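Local coordinates for protein AlyGC (Glaciecola chathamensis, PDB 5GKD) that probably cleaves alginate by beta-elimination, as a calcium-containing lyase of polysaccharide lyase family 6 built from parallel beta-helices, at residues A[697-700]-A[701-704]. Residues are numbered along the deposited sequence; the frame is centred on the assembly and turned at random.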
loop_
_atom_site.group_PDB
_atom_site.type_symbol
_atom_site.label_atom_id
_atom_site.label_comp_id
_atom_site.label_asym_id
_atom_site.label_seq_id
_atom_site.Cartn_x
_atom_site.Cartn_y
_atom_site.Cartn_z
ATOM N N ASN A 697 -8.001 10.292 -35.913
ATOM C CA ASN A 697 -8.981 10.560 -34.870
ATOM C C ASN A 697 -9.790 11.820 -35.183
ATOM O O ASN A 697 -9.375 12.683 -35.957
ATOM C CB ASN A 697 -8.299 10.706 -33.502
ATOM C CG ASN A 697 -7.419 9.501 -33.152
ATOM O OD1 ASN A 697 -7.906 8.505 -32.614
ATOM N ND2 ASN A 697 -6.115 9.586 -33.479
ATOM N N VAL A 698 -10.960 11.918 -34.561
ATOM C CA VAL A 698 -11.760 13.135 -34.580
ATOM C C VAL A 698 -11.725 13.752 -33.191
ATOM O O VAL A 698 -12.111 13.107 -32.207
ATOM C CB VAL A 698 -13.208 12.861 -35.016
ATOM C CG1 VAL A 698 -14.026 14.118 -34.885
ATOM C CG2 VAL A 698 -13.248 12.324 -36.440
ATOM N N PHE A 699 -11.297 15.007 -33.108
ATOM C CA PHE A 699 -11.329 15.765 -31.861
ATOM C C PHE A 699 -12.341 16.898 -32.008
ATOM O O PHE A 699 -11.989 18.028 -32.342
ATOM C CB PHE A 699 -9.922 16.306 -31.501
ATOM C CG PHE A 699 -8.886 15.235 -31.318
ATOM C CD1 PHE A 699 -8.862 14.466 -30.167
ATOM C CD2 PHE A 699 -7.943 14.985 -32.302
ATOM C CE1 PHE A 699 -7.918 13.469 -30.008
ATOM C CE2 PHE A 699 -6.986 13.995 -32.131
ATOM C CZ PHE A 699 -6.987 13.236 -30.988
ATOM N N GLU A 700 -13.608 16.595 -31.739
ATOM C CA GLU A 700 -14.685 17.570 -31.870
ATOM C C GLU A 700 -15.053 18.120 -30.499
ATOM O O GLU A 700 -15.518 17.376 -29.627
ATOM C CB GLU A 700 -15.920 16.968 -32.536
ATOM C CG GLU A 700 -17.071 17.963 -32.575
ATOM C CD GLU A 700 -18.138 17.609 -33.584
ATOM O OE1 GLU A 700 -17.905 16.697 -34.400
ATOM O OE2 GLU A 700 -19.213 18.246 -33.560
ATOM N N GLY A 701 -14.871 19.423 -30.320
ATOM C CA GLY A 701 -15.009 20.000 -29.005
ATOM C C GLY A 701 -13.985 19.509 -28.010
ATOM O O GLY A 701 -14.229 19.567 -26.806
ATOM N N THR A 702 -12.843 19.018 -28.488
ATOM C CA THR A 702 -11.769 18.496 -27.655
ATOM C C THR A 702 -10.458 19.110 -28.127
ATOM O O THR A 702 -10.142 19.034 -29.325
ATOM C CB THR A 702 -11.687 16.963 -27.753
ATOM O OG1 THR A 702 -12.930 16.374 -27.349
ATOM C CG2 THR A 702 -10.533 16.422 -26.887
ATOM N N PRO A 703 -9.661 19.700 -27.236
ATOM C CA PRO A 703 -8.359 20.224 -27.654
ATOM C C PRO A 703 -7.503 19.134 -28.281
ATOM O O PRO A 703 -7.638 17.953 -27.957
ATOM C CB PRO A 703 -7.745 20.731 -26.345
ATOM C CG PRO A 703 -8.887 21.003 -25.481
ATOM C CD PRO A 703 -9.921 19.966 -25.817
ATOM N N GLU A 704 -6.631 19.550 -29.215
ATOM C CA GLU A 704 -5.617 18.706 -29.837
ATOM C C GLU A 704 -4.763 18.036 -28.772
ATOM O O GLU A 704 -4.598 18.597 -27.686
ATOM C CB GLU A 704 -4.687 19.524 -30.742
ATOM C CG GLU A 704 -5.281 19.968 -32.041
ATOM C CD GLU A 704 -4.650 21.254 -32.521
ATOM O OE1 GLU A 704 -3.406 21.360 -32.442
ATOM O OE2 GLU A 704 -5.400 22.166 -32.930
#
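Phe699 and Thr702 meet across a tight corner where the strand 691-700 gives way to the loop leading to strand 706-709. Between these two residues the closest approach is Phe699 CB to Thr702 O, 3.5 Å. The aromatic ring slants past the threonine methyl, with CD1 of Phe699 4.2 Å from CG2 of Thr702, and Pro703 O also approaches it obliquely. With CG beside its own backbone N (chi1 -60°), Phe699 sends the ring into the interior, where it meets the ring of Phe675 from the neighbouring coil at about 30° and also touches Pro705 and Asn723. A flat, wholly apolar side chain suits this buried place between successive coils. Threonine serves two purposes: CG2 packs against the phenylalanine, while the buried OG1 is hydrogen-bonded with Phe675 O and with Ser678 N, tying this turn to the preceding one.

The outer side of the corner is looser. Glu700 holds CG anti to its backbone N (chi1 176°), beside the following peptide, and its extended chain runs outward. Gly701 bends the chain with a positive phi of 64°, a region glycine enters easily because it has no side chain. The carboxylates of Glu700 and Glu704 suit an exposed surface, and the rigid ring of Pro703 suits an exposed loop, where it also packs on Pro680.

No hydrogen bond joins 697-700 to 701-704; the corner of this C-terminal parallel beta-helix is probably held by van der Waals packing of Phe699 on Thr702, with the threonine hydroxyl supplying the polar link to the adjacent coil.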